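Local atomic coordinates of geranylgeranyl Pyrophosphate Synthetase (Geoglobus acetivorans, PDB entry 5JFQ), a protein that builds geranylgeranyl diphosphate, with some farnesyl diphosphate, by adding isopentenyl diphosphate units to dimethylallyl diphosphate with the help of magnesium. Residues His77-Val82 / Thr114-Ala119; Ser138-Val143 / Gly177-Ile182; Cys144-Glu149 / Met171-Thr176; Ser208-Gln213 / Arg288-Met293. All coordinates share one frame; numbering follows the deposited sequence.

Interaction 1: His77-Val82 / Thr114-Ala119; sequences HNFTLV and TLYAEA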
loop_
_atom_site.group_PDB
_atom_site.type_symbol
_atom_site.label_atom_id
_atom_site.label_comp_id
_atom_site.label_asym_id
_atom_site.label_seq_id
_atom_site.Cartn_x
_atom_site.Cartn_y
_atom_site.Cartn_z
ATOM N N HIS B 77 -6.454 7.768 -4.252
ATOM C CA HIS B 77 -7.194 8.674 -3.442
ATOM C C HIS B 77 -8.104 7.937 -2.523
ATOM O O HIS B 77 -8.181 8.264 -1.382
ATOM C CB HIS B 77 -7.953 9.678 -4.286
ATOM C CG HIS B 77 -8.685 10.710 -3.490
ATOM N ND1 HIS B 77 -8.059 11.542 -2.598
ATOM C CD2 HIS B 77 -9.993 11.026 -3.439
ATOM C CE1 HIS B 77 -8.950 12.328 -2.037
ATOM N NE2 HIS B 77 -10.129 12.035 -2.533
ATOM N N ASN B 78 -8.804 6.944 -3.020
ATOM C CA ASN B 78 -9.711 6.179 -2.172
ATOM C C ASN B 78 -8.945 5.354 -1.145
ATOM O O ASN B 78 -9.395 5.193 -0.007
ATOM C CB ASN B 78 -10.608 5.293 -3.021
ATOM C CG ASN B 78 -11.789 6.039 -3.579
ATOM O OD1 ASN B 78 -12.918 5.887 -3.109
ATOM N ND2 ASN B 78 -11.537 6.868 -4.588
ATOM N N PHE B 79 -7.797 4.811 -1.534
ATOM C CA PHE B 79 -6.922 4.192 -0.558
ATOM C C PHE B 79 -6.660 5.139 0.608
ATOM O O PHE B 79 -6.844 4.764 1.774
ATOM C CB PHE B 79 -5.618 3.769 -1.240
ATOM C CG PHE B 79 -4.389 3.952 -0.383
ATOM C CD1 PHE B 79 -4.214 3.216 0.770
ATOM C CD2 PHE B 79 -3.407 4.843 -0.751
ATOM C CE1 PHE B 79 -3.096 3.391 1.550
ATOM C CE2 PHE B 79 -2.298 5.002 0.019
ATOM C CZ PHE B 79 -2.145 4.282 1.178
ATOM N N THR B 80 -6.232 6.378 0.318
ATOM C CA THR B 80 -5.876 7.290 1.406
ATOM C C THR B 80 -7.081 7.558 2.300
ATOM O O THR B 80 -6.974 7.481 3.529
ATOM C CB THR B 80 -5.291 8.600 0.875
ATOM O OG1 THR B 80 -6.230 9.247 0.014
ATOM C CG2 THR B 80 -4.001 8.349 0.124
ATOM N N LEU B 81 -8.247 7.821 1.695
ATOM C CA LEU B 81 -9.473 8.014 2.471
ATOM C C LEU B 81 -9.642 6.925 3.519
ATOM O O LEU B 81 -9.846 7.212 4.712
ATOM C CB LEU B 81 -10.698 8.039 1.557
ATOM C CG LEU B 81 -10.724 9.068 0.434
ATOM C CD1 LEU B 81 -12.097 9.054 -0.186
ATOM C CD2 LEU B 81 -10.332 10.452 0.924
ATOM N N VAL B 82 -9.527 5.667 3.087
ATOM C CA VAL B 82 -9.780 4.538 3.973
ATOM C C VAL B 82 -8.811 4.552 5.151
ATOM O O VAL B 82 -9.223 4.486 6.318
ATOM C CB VAL B 82 -9.707 3.226 3.181
ATOM C CG1 VAL B 82 -9.830 2.050 4.100
ATOM C CG2 VAL B 82 -10.792 3.204 2.116
ATOM N N THR B 114 -5.638 -3.099 -0.450
ATOM C CA THR B 114 -6.077 -3.707 -1.698
ATOM C C THR B 114 -6.230 -2.662 -2.792
ATOM O O THR B 114 -5.712 -2.825 -3.903
ATOM C CB THR B 114 -7.403 -4.431 -1.494
ATOM O OG1 THR B 114 -7.250 -5.488 -0.533
ATOM C CG2 THR B 114 -7.886 -4.993 -2.831
ATOM N N LEU B 115 -6.958 -1.589 -2.500
ATOM C CA LEU B 115 -6.999 -0.457 -3.416
ATOM C C LEU B 115 -5.590 -0.017 -3.799
ATOM O O LEU B 115 -5.308 0.258 -4.974
ATOM C CB LEU B 115 -7.783 0.693 -2.772
ATOM C CG LEU B 115 -9.298 0.439 -2.651
ATOM C CD1 LEU B 115 -10.003 1.493 -1.785
ATOM C CD2 LEU B 115 -9.965 0.338 -4.033
ATOM N N TYR B 116 -4.688 0.033 -2.815
ATOM C CA TYR B 116 -3.322 0.499 -3.052
ATOM C C TYR B 116 -2.638 -0.337 -4.129
ATOM O O TYR B 116 -2.067 0.205 -5.076
ATOM C CB TYR B 116 -2.539 0.435 -1.739
ATOM C CG TYR B 116 -1.394 1.419 -1.512
ATOM C CD1 TYR B 116 -0.868 2.228 -2.530
ATOM C CD2 TYR B 116 -0.827 1.509 -0.243
ATOM C CE1 TYR B 116 0.201 3.107 -2.261
ATOM C CE2 TYR B 116 0.223 2.356 0.039
ATOM C CZ TYR B 116 0.734 3.159 -0.947
ATOM O OH TYR B 116 1.775 3.986 -0.558
ATOM N N ALA B 117 -2.671 -1.664 -3.989
ATOM C CA ALA B 117 -2.098 -2.519 -5.022
ATOM C C ALA B 117 -2.895 -2.406 -6.319
ATOM O O ALA B 117 -2.314 -2.339 -7.414
ATOM C CB ALA B 117 -2.044 -3.976 -4.548
ATOM N N GLU B 118 -4.229 -2.363 -6.212
ATOM C CA GLU B 118 -5.049 -2.327 -7.411
ATOM C C GLU B 118 -4.697 -1.127 -8.273
ATOM O O GLU B 118 -4.714 -1.225 -9.509
ATOM C CB GLU B 118 -6.529 -2.340 -7.041
ATOM C CG GLU B 118 -7.079 -3.742 -6.806
ATOM C CD GLU B 118 -8.537 -3.758 -6.330
ATOM O OE1 GLU B 118 -8.941 -2.854 -5.546
ATOM O OE2 GLU B 118 -9.277 -4.696 -6.732
ATOM N N ALA B 119 -4.293 -0.020 -7.642
ATOM C CA ALA B 119 -3.962 1.185 -8.397
ATOM C C ALA B 119 -2.730 0.971 -9.260
ATOM O O ALA B 119 -2.685 1.414 -10.412
ATOM C CB ALA B 119 -3.746 2.370 -7.457
#

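Interaction 2: Ser138-Val143 / Gly177-Ile182; sequences SKLARV and GVLIGI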
loop_
_atom_site.group_PDB
_atom_site.type_symbol
_atom_site.label_atom_id
_atom_site.label_comp_id
_atom_site.label_asym_id
_atom_site.label_seq_id
_atom_site.Cartn_x
_atom_site.Cartn_y
_atom_site.Cartn_z
ATOM N N SER B 138 6.908 5.019 -11.109
ATOM C CA SER B 138 7.901 5.576 -10.198
ATOM C C SER B 138 7.426 6.887 -9.576
ATOM O O SER B 138 7.594 7.118 -8.363
ATOM C CB SER B 138 9.212 5.797 -10.944
ATOM O OG SER B 138 10.132 6.500 -10.133
ATOM N N LYS B 139 6.833 7.759 -10.400
ATOM C CA LYS B 139 6.381 9.057 -9.920
ATOM C C LYS B 139 5.170 8.926 -8.997
ATOM O O LYS B 139 5.113 9.574 -7.946
ATOM C CB LYS B 139 6.098 9.951 -11.121
ATOM C CG LYS B 139 7.397 10.352 -11.866
ATOM C CD LYS B 139 7.118 10.882 -13.276
ATOM C CE LYS B 139 8.402 11.159 -14.064
ATOM N NZ LYS B 139 9.131 12.411 -13.697
ATOM N N LEU B 140 4.213 8.069 -9.359
ATOM C CA LEU B 140 3.051 7.837 -8.518
ATOM C C LEU B 140 3.419 7.164 -7.209
ATOM O O LEU B 140 2.768 7.393 -6.187
ATOM C CB LEU B 140 2.031 6.992 -9.267
ATOM C CG LEU B 140 0.816 6.580 -8.441
ATOM C CD1 LEU B 140 0.030 7.794 -7.948
ATOM C CD2 LEU B 140 -0.068 5.670 -9.247
ATOM N N ALA B 141 4.446 6.327 -7.213
ATOM C CA ALA B 141 4.837 5.684 -5.969
ATOM C C ALA B 141 5.534 6.674 -5.040
ATOM O O ALA B 141 5.365 6.609 -3.819
ATOM C CB ALA B 141 5.729 4.472 -6.265
ATOM N N ARG B 142 6.336 7.582 -5.598
ATOM C CA ARG B 142 6.948 8.629 -4.787
ATOM C C ARG B 142 5.884 9.560 -4.234
ATOM O O ARG B 142 5.964 10.020 -3.085
ATOM C CB ARG B 142 7.943 9.421 -5.626
ATOM C CG ARG B 142 9.280 8.753 -5.792
ATOM C CD ARG B 142 10.376 9.516 -5.016
ATOM N NE ARG B 142 9.953 9.966 -3.686
ATOM C CZ ARG B 142 10.167 9.302 -2.549
ATOM N NH1 ARG B 142 10.793 8.133 -2.543
ATOM N NH2 ARG B 142 9.748 9.817 -1.397
ATOM N N VAL B 143 4.893 9.863 -5.069
ATOM C CA VAL B 143 3.728 10.626 -4.651
ATOM C C VAL B 143 3.074 9.962 -3.449
ATOM O O VAL B 143 2.771 10.620 -2.444
ATOM C CB VAL B 143 2.772 10.768 -5.857
ATOM C CG1 VAL B 143 1.364 11.117 -5.432
ATOM C CG2 VAL B 143 3.327 11.789 -6.836
ATOM N N GLY B 177 -1.689 17.847 -2.218
ATOM C CA GLY B 177 -1.239 18.534 -3.412
ATOM C C GLY B 177 -0.613 17.647 -4.474
ATOM O O GLY B 177 -1.033 17.688 -5.642
ATOM N N VAL B 178 0.387 16.838 -4.093
ATOM C CA VAL B 178 1.100 16.037 -5.091
ATOM C C VAL B 178 0.159 15.064 -5.783
ATOM O O VAL B 178 0.276 14.839 -6.991
ATOM C CB VAL B 178 2.309 15.301 -4.481
ATOM C CG1 VAL B 178 3.425 16.283 -4.104
ATOM C CG2 VAL B 178 1.895 14.398 -3.307
ATOM N N LEU B 179 -0.790 14.472 -5.059
ATOM C CA LEU B 179 -1.733 13.620 -5.774
ATOM C C LEU B 179 -2.531 14.429 -6.785
ATOM O O LEU B 179 -2.954 13.895 -7.814
ATOM C CB LEU B 179 -2.674 12.881 -4.825
ATOM C CG LEU B 179 -3.428 11.737 -5.505
ATOM C CD1 LEU B 179 -2.442 10.744 -6.066
ATOM C CD2 LEU B 179 -4.384 11.041 -4.569
ATOM N N ILE B 180 -2.727 15.720 -6.528
ATOM C CA ILE B 180 -3.387 16.528 -7.540
ATOM C C ILE B 180 -2.397 16.940 -8.610
ATOM O O ILE B 180 -2.759 17.033 -9.782
ATOM C CB ILE B 180 -4.078 17.738 -6.903
ATOM C CG1 ILE B 180 -5.012 17.250 -5.792
ATOM C CG2 ILE B 180 -4.856 18.487 -7.968
ATOM C CD1 ILE B 180 -5.859 18.327 -5.143
ATOM N N GLY B 181 -1.135 17.164 -8.239
ATOM C CA GLY B 181 -0.114 17.442 -9.242
ATOM C C GLY B 181 0.078 16.305 -10.237
ATOM O O GLY B 181 0.176 16.528 -11.450
ATOM N N ILE B 182 0.143 15.067 -9.741
ATOM C CA ILE B 182 0.409 13.958 -10.648
ATOM C C ILE B 182 -0.821 13.639 -11.480
ATOM O O ILE B 182 -0.691 13.131 -12.602
ATOM C CB ILE B 182 0.920 12.721 -9.888
ATOM C CG1 ILE B 182 1.273 11.622 -10.892
ATOM C CG2 ILE B 182 -0.117 12.231 -8.905
ATOM C CD1 ILE B 182 2.159 10.553 -10.356
#

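Interaction 3: Cys144-Glu149 / Met171-Thr176; sequences CVEICE and MVRKKT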
loop_
_atom_site.group_PDB
_atom_site.type_symbol
_atom_site.label_atom_id
_atom_site.label_comp_id
_atom_site.label_asym_id
_atom_site.label_seq_id
_atom_site.Cartn_x
_atom_site.Cartn_y
_atom_site.Cartn_z
ATOM N N CYS B 144 2.892 8.641 -3.511
ATOM C CA CYS B 144 2.281 7.919 -2.403
ATOM C C CYS B 144 3.153 7.979 -1.153
ATOM O O CYS B 144 2.641 8.087 -0.036
ATOM C CB CYS B 144 2.012 6.475 -2.821
ATOM S SG CYS B 144 0.718 6.316 -4.089
ATOM N N VAL B 145 4.473 7.915 -1.316
ATOM C CA VAL B 145 5.347 8.081 -0.161
ATOM C C VAL B 145 5.120 9.445 0.463
ATOM O O VAL B 145 5.073 9.582 1.689
ATOM C CB VAL B 145 6.822 7.883 -0.562
ATOM C CG1 VAL B 145 7.742 8.245 0.587
ATOM C CG2 VAL B 145 7.074 6.443 -1.027
ATOM N N GLU B 146 4.944 10.473 -0.371
ATOM C CA GLU B 146 4.833 11.828 0.152
ATOM C C GLU B 146 3.496 12.054 0.840
ATOM O O GLU B 146 3.447 12.706 1.884
ATOM C CB GLU B 146 5.052 12.840 -0.962
ATOM C CG GLU B 146 6.505 12.941 -1.378
ATOM C CD GLU B 146 6.891 14.351 -1.766
ATOM O OE1 GLU B 146 6.705 14.710 -2.949
ATOM O OE2 GLU B 146 7.359 15.108 -0.880
ATOM N N ILE B 147 2.404 11.519 0.284
ATOM C CA ILE B 147 1.120 11.573 0.985
ATOM C C ILE B 147 1.255 10.986 2.381
ATOM O O ILE B 147 0.738 11.542 3.355
ATOM C CB ILE B 147 0.020 10.846 0.185
ATOM C CG1 ILE B 147 -0.053 11.360 -1.255
ATOM C CG2 ILE B 147 -1.333 10.972 0.893
ATOM C CD1 ILE B 147 -1.198 10.774 -2.026
ATOM N N CYS B 148 1.945 9.852 2.498
ATOM C CA CYS B 148 2.192 9.260 3.809
ATOM C C CYS B 148 3.039 10.191 4.666
ATOM O O CYS B 148 2.770 10.380 5.859
ATOM C CB CYS B 148 2.887 7.904 3.655
ATOM S SG CYS B 148 1.945 6.652 2.775
ATOM N N GLU B 149 4.092 10.757 4.074
ATOM C CA GLU B 149 4.882 11.754 4.778
ATOM C C GLU B 149 4.006 12.929 5.209
ATOM O O GLU B 149 4.138 13.428 6.330
ATOM C CB GLU B 149 6.041 12.220 3.895
ATOM C CG GLU B 149 7.090 11.148 3.629
ATOM C CD GLU B 149 8.227 11.645 2.749
ATOM O OE1 GLU B 149 8.098 12.760 2.194
ATOM O OE2 GLU B 149 9.248 10.927 2.605
ATOM N N MET B 171 3.243 20.496 4.337
ATOM C CA MET B 171 2.375 19.366 4.634
ATOM C C MET B 171 1.213 19.300 3.660
ATOM O O MET B 171 0.867 18.220 3.176
ATOM C CB MET B 171 1.865 19.446 6.071
ATOM C CG MET B 171 0.931 18.318 6.444
ATOM S SD MET B 171 -0.772 18.628 5.961
ATOM C CE MET B 171 -1.145 20.107 6.930
ATOM N N VAL B 172 0.573 20.437 3.384
ATOM C CA VAL B 172 -0.555 20.410 2.459
ATOM C C VAL B 172 -0.076 20.034 1.063
ATOM O O VAL B 172 -0.774 19.322 0.325
ATOM C CB VAL B 172 -1.321 21.750 2.467
ATOM C CG1 VAL B 172 -0.484 22.856 1.901
ATOM C CG2 VAL B 172 -2.565 21.626 1.631
ATOM N N ARG B 173 1.130 20.468 0.697
ATOM C CA ARG B 173 1.678 20.124 -0.608
ATOM C C ARG B 173 1.791 18.611 -0.767
ATOM O O ARG B 173 1.422 18.056 -1.812
ATOM C CB ARG B 173 3.038 20.808 -0.784
ATOM C CG ARG B 173 3.790 20.427 -2.035
ATOM C CD ARG B 173 5.287 20.603 -1.848
ATOM N NE ARG B 173 5.993 19.694 -2.734
ATOM C CZ ARG B 173 6.593 18.576 -2.344
ATOM N NH1 ARG B 173 6.598 18.239 -1.062
ATOM N NH2 ARG B 173 7.199 17.800 -3.238
ATOM N N LYS B 174 2.276 17.927 0.274
ATOM C CA LYS B 174 2.371 16.473 0.253
ATOM C C LYS B 174 1.006 15.816 0.455
ATOM O O LYS B 174 0.651 14.881 -0.271
ATOM C CB LYS B 174 3.339 15.992 1.331
ATOM C CG LYS B 174 4.788 16.375 1.153
ATOM C CD LYS B 174 5.609 15.633 2.205
ATOM C CE LYS B 174 7.101 15.859 2.068
ATOM N NZ LYS B 174 7.536 17.209 2.524
ATOM N N LYS B 175 0.224 16.293 1.430
ATOM C CA LYS B 175 -0.926 15.515 1.885
ATOM C C LYS B 175 -2.030 15.487 0.841
ATOM O O LYS B 175 -2.637 14.436 0.599
ATOM C CB LYS B 175 -1.457 16.055 3.219
ATOM C CG LYS B 175 -2.586 15.209 3.833
ATOM C CD LYS B 175 -2.233 13.711 3.840
ATOM C CE LYS B 175 -3.419 12.800 4.204
ATOM N NZ LYS B 175 -4.516 12.731 3.191
ATOM N N THR B 176 -2.309 16.626 0.210
ATOM C CA THR B 176 -3.338 16.660 -0.815
ATOM C C THR B 176 -2.879 17.253 -2.147
ATOM O O THR B 176 -3.607 17.122 -3.135
ATOM C CB THR B 176 -4.566 17.427 -0.300
ATOM O OG1 THR B 176 -4.176 18.751 0.076
ATOM C CG2 THR B 176 -5.186 16.714 0.926
#

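Interaction 4: Ser208-Gln213 / Arg288-Met293; sequences SGIGFQ and REYIEM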
loop_
_atom_site.group_PDB
_atom_site.type_symbol
_atom_site.label_atom_id
_atom_site.label_comp_id
_atom_site.label_asym_id
_atom_site.label_seq_id
_atom_site.Cartn_x
_atom_site.Cartn_y
_atom_site.Cartn_z
ATOM N N SER B 208 -3.221 24.028 -7.404
ATOM C CA SER B 208 -4.649 23.795 -7.304
ATOM C C SER B 208 -4.980 23.031 -6.031
ATOM O O SER B 208 -5.997 23.301 -5.390
ATOM C CB SER B 208 -5.136 23.051 -8.536
ATOM O OG SER B 208 -4.651 23.705 -9.694
ATOM N N GLY B 209 -4.107 22.110 -5.623
ATOM C CA GLY B 209 -4.378 21.344 -4.419
ATOM C C GLY B 209 -4.349 22.203 -3.171
ATOM O O GLY B 209 -5.291 22.201 -2.373
ATOM N N ILE B 210 -3.274 22.967 -2.996
ATOM C CA ILE B 210 -3.139 23.789 -1.802
ATOM C C ILE B 210 -4.290 24.775 -1.695
ATOM O O ILE B 210 -4.994 24.824 -0.681
ATOM C CB ILE B 210 -1.779 24.494 -1.806
ATOM C CG1 ILE B 210 -0.695 23.412 -1.833
ATOM C CG2 ILE B 210 -1.664 25.411 -0.598
ATOM C CD1 ILE B 210 0.678 23.918 -2.107
ATOM N N GLY B 211 -4.507 25.565 -2.738
ATOM C CA GLY B 211 -5.679 26.421 -2.764
ATOM C C GLY B 211 -6.959 25.657 -2.494
ATOM O O GLY B 211 -7.803 26.097 -1.708
ATOM N N PHE B 212 -7.113 24.489 -3.125
ATOM C CA PHE B 212 -8.298 23.671 -2.892
ATOM C C PHE B 212 -8.406 23.277 -1.433
ATOM O O PHE B 212 -9.512 23.162 -0.897
ATOM C CB PHE B 212 -8.252 22.429 -3.777
ATOM C CG PHE B 212 -9.289 21.409 -3.461
ATOM C CD1 PHE B 212 -10.592 21.568 -3.891
ATOM C CD2 PHE B 212 -8.952 20.260 -2.769
ATOM C CE1 PHE B 212 -11.549 20.607 -3.616
ATOM C CE2 PHE B 212 -9.906 19.294 -2.490
ATOM C CZ PHE B 212 -11.203 19.470 -2.907
ATOM N N GLN B 213 -7.266 23.085 -0.772
ATOM C CA GLN B 213 -7.291 22.732 0.643
ATOM C C GLN B 213 -7.671 23.928 1.499
ATOM O O GLN B 213 -8.575 23.843 2.341
ATOM C CB GLN B 213 -5.929 22.191 1.079
ATOM C CG GLN B 213 -5.898 21.779 2.540
ATOM C CD GLN B 213 -6.795 20.584 2.818
ATOM O OE1 GLN B 213 -6.696 19.552 2.147
ATOM N NE2 GLN B 213 -7.686 20.724 3.799
ATOM N N ARG B 288 -6.291 32.139 -3.133
ATOM C CA ARG B 288 -6.426 32.687 -4.478
ATOM C C ARG B 288 -5.073 32.831 -5.156
ATOM O O ARG B 288 -4.948 32.556 -6.356
ATOM C CB ARG B 288 -7.148 34.033 -4.438
ATOM N N GLU B 289 -4.037 33.248 -4.414
ATOM C CA GLU B 289 -2.745 33.385 -5.078
ATOM C C GLU B 289 -2.129 32.039 -5.431
ATOM O O GLU B 289 -1.137 32.005 -6.164
ATOM C CB GLU B 289 -1.761 34.215 -4.243
ATOM C CG GLU B 289 -1.896 34.109 -2.748
ATOM N N TYR B 290 -2.708 30.934 -4.955
ATOM C CA TYR B 290 -2.268 29.614 -5.392
ATOM C C TYR B 290 -2.936 29.213 -6.701
ATOM O O TYR B 290 -2.257 28.811 -7.654
ATOM C CB TYR B 290 -2.548 28.582 -4.297
ATOM C CG TYR B 290 -1.383 28.444 -3.359
ATOM C CD1 TYR B 290 -0.159 27.978 -3.831
ATOM C CD2 TYR B 290 -1.484 28.807 -2.015
ATOM C CE1 TYR B 290 0.932 27.862 -2.991
ATOM C CE2 TYR B 290 -0.403 28.696 -1.166
ATOM C CZ TYR B 290 0.806 28.221 -1.659
ATOM O OH TYR B 290 1.911 28.094 -0.844
ATOM N N ILE B 291 -4.267 29.326 -6.756
ATOM C CA ILE B 291 -5.012 29.025 -7.976
ATOM C C ILE B 291 -4.488 29.844 -9.145
ATOM O O ILE B 291 -4.412 29.357 -10.280
ATOM C CB ILE B 291 -6.512 29.268 -7.744
ATOM C CG1 ILE B 291 -7.017 28.301 -6.685
ATOM C CG2 ILE B 291 -7.296 29.184 -9.044
ATOM C CD1 ILE B 291 -6.384 26.949 -6.694
ATOM N N GLU B 292 -4.117 31.096 -8.890
ATOM C CA GLU B 292 -3.535 31.908 -9.946
ATOM C C GLU B 292 -2.168 31.375 -10.343
ATOM O O GLU B 292 -1.863 31.262 -11.538
ATOM C CB GLU B 292 -3.468 33.365 -9.493
ATOM C CG GLU B 292 -4.849 33.973 -9.312
ATOM C CD GLU B 292 -5.635 34.024 -10.616
ATOM O OE1 GLU B 292 -5.104 34.623 -11.579
ATOM O OE2 GLU B 292 -6.764 33.469 -10.679
ATOM N N MET B 293 -1.349 30.998 -9.358
ATOM C CA MET B 293 -0.075 30.357 -9.662
ATOM C C MET B 293 -0.264 29.072 -10.466
ATOM O O MET B 293 0.646 28.661 -11.199
ATOM C CB MET B 293 0.677 30.063 -8.369
ATOM C CG MET B 293 2.106 30.580 -8.331
ATOM S SD MET B 293 2.932 30.160 -6.766
ATOM C CE MET B 293 1.685 30.606 -5.549
#

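Interaction 1: His77-Val82 / Thr114-Ala119
Phe-79 and Tyr-116 form the aromatic part of this contact. Their rings stack face to face, with centroids 3.8 Å apart and planes 19° from parallel. Phe-79 CE2 lies over the centre of the Tyr-116 ring. In return, Tyr-116 CD2 sits above the Phe-79 ring, toward its rim. Tyr-116 carries CG anti to its backbone N (chi1 -151°), which sets the start of its ring against Phe-79. Its hydroxyl bonds beyond the pair, to the backbone O of Asp-113 of the second subunit. An alanine in place of Phe-79 would probably leave one face of the Tyr-116 ring without its stacking partner and open a gap beside the subunit interface.

The rest is aliphatic packing. Leu-115 CB faces Phe-79 CB at 4.1 Å. Leu-115 CD1 reaches helix 67-88, 4.0 Å from Asn-78 CB and 4.3 Å from Val-82 CG2. The amide end of Asn-78 is turned elsewhere, and its ND2 bonds to Glu-74 O.

The segments belong to helices 67-88 and 105-123 of the mainly helical prenyl synthase fold. They run antiparallel at 165°, with axes 8.5 Å apart. Helix 67-88 also carries His-77, which probably binds isopentenyl diphosphate, and Asp-84, a probable magnesium ligand. Helix 38-42 packs on Asn-78 and Val-82, while the second subunit packs on Tyr-116.

Interaction 2: Ser138-Val143 / Gly177-Ile182
Two long antiparallel helices of the prenyl synthase core, 130-159 and 165-190, meet here through Val-143 and Ile-182. The axes of the segments are 9.9 Å apart, so branched aliphatic side chains fill the distance between them. Val-143 uses both methyls. Val-143 CG1 is anti to the backbone N (chi1 161°) and touches Val-178 CG2 and Leu-179 CD1, each at 3.9 Å. CG2 lies on Ile-182, with CD1 and CB of that residue as its partners. The Val-143 and Leu-179 side chains cross at about a right angle. An alanine at Val-143 would take away CG1, the methyl that Val-178 CG2 and Leu-179 CD1 rest on, and would probably open a gap between the helices.

Such apolar helix packing is the framework of the all-alpha polyprenyl synthetase fold. Leu-179 also touches Arg-48 and His-77, which probably bind isopentenyl diphosphate. Trp-202 of helix 195-221 packs on Val-143, Val-178 and Ile-182.

Ile-182 sends its CG1 branch across to the other helix. CG1 is anti to the backbone N (chi1 -176°), and Ile-182 CD1 beyond it rests against the backbone of Leu-140 and 3.7 Å from Leu-140 CB. Ile-182 CD1 is also 4.1 Å from Lys-139 CB. The far end of Lys-139 leaves the contact, where its NZ forms a salt bridge with Glu-198.

Interaction 3: Cys144-Glu149 / Met171-Thr176
Arg-173 and Glu-146 form a salt bridge between helices 165-190 and 130-159 of the mainly helical prenyl synthase fold. The segments cross at 127°, with axes 7.0 Å apart at their closest. Arg-173 CG is anti to the backbone N, and the chain beyond it is extended as far as NE. Arg-173 NH2 makes a weak bond of 3.1 Å to Glu-146 OE1. NH1 is modelled toward Glu-146 OE2, though its place is less sure. The carboxylate and guanidinium planes are 53° apart, so the two groups do not meet as a flat, two-pronged pair. The model also pairs Arg-173 NH1 with Glu-170, with the same reservation.

Lys-174 follows, and its CB is directed toward the other helix. Its aliphatic part passes beside two carboxylates, and Lys-174 CE lies close to both Glu-146 OE2 and Glu-149 OE1. Lys-174 NZ is 4.0 Å from Glu-146 OE2, beyond a salt bridge, and pairs instead with Glu-170. Negative charge around this ammonium would be expected to stabilise it. Glu-149 has a further tie, from OE2 to Tyr-33 OH of the second subunit. The backbone O of Lys-174 receives a CA-H...O contact from Ile-147 CA at 3.6 Å.

Lys-175 starts out away from helix 130-159. It probably binds dimethylallyl diphosphate, and its NZ forms a salt bridge with Asp-84, a likely magnesium ligand. Its chain bends at chi2 (48°), which brings Lys-175 CD back to 3.7 Å from Ile-147 O and 4.1 Å from Ile-147 CG2.

Interaction 4: Ser208-Gln213 / Arg288-Met293
Tyr-290 presents one face of its ring to Ile-210 CG2. This is a CH-pi contact: Ile-210 CG2 is 3.8 Å from the centroid of the Tyr-290 ring and 19° off the ring normal. Ile-210 CG2 sits above the plane toward the rim, and its nearest ring atom is Tyr-290 CE2 at 3.6 Å. Ile-210 CG2 is anti to the backbone N, while CG1 is anti to the carbonyl carbon (chi1 -60°). The second branch ends in Ile-210 CD1, which lies 4.0 Å from Tyr-290 CE1. Both branches of Ile-210 therefore reach the ring.

Gly-211 is the next point of approach. With no side chain there, Tyr-290 CB comes to 3.9 Å from Gly-211 N. Ile-291 CD1 packs on the same glycine, 4.0 Å from Gly-211 CA. Ile-291 CD1 also lies 3.7 Å from Ser-208 CA. The Ser-208 hydroxyl is engaged within its own helix, with Tyr-204 O.

The segments belong to helices 195-221 and 280-298 and run antiparallel at 157°. Their axes are 7.8 Å apart. Helix 280-298 backs helix 195-221, which bears Gln-213, which probably binds dimethylallyl diphosphate. Leu-169 of helix 165-190 touches both Ile-210 and Tyr-290, and Ala-314 of helix 305-316 packs on Ser-208 and Ile-291.

Aliphatic carbons meet a ring face and backbone atoms here, without a polar or charged pair between the segments. The contact thus depends on fit and burial of apolar surface, with a glycine on one side giving the tyrosine and isoleucine access to the main chain.

Interactions 2 and 3 join the same two helices, 130-159 and 165-190, with centres 9 Å apart. Their chemistry differs. Interaction 2 is buried and aliphatic, whereas interaction 3 is partly buried and brings in charged side chains, one of which reaches toward the active site. Interaction 1 is also buried but adds an aromatic stack beside the second subunit. It meets interaction 2 through His-77 CB and Leu-179 CD2. Interaction 4 is another buried apolar contact, about 25 Å from interaction 1 between centres, on the opposite side of the chain's centre. Its segments do not touch the second subunit. Interaction 3 reaches it through Val-172, which packs on Ile-210 and Gln-213.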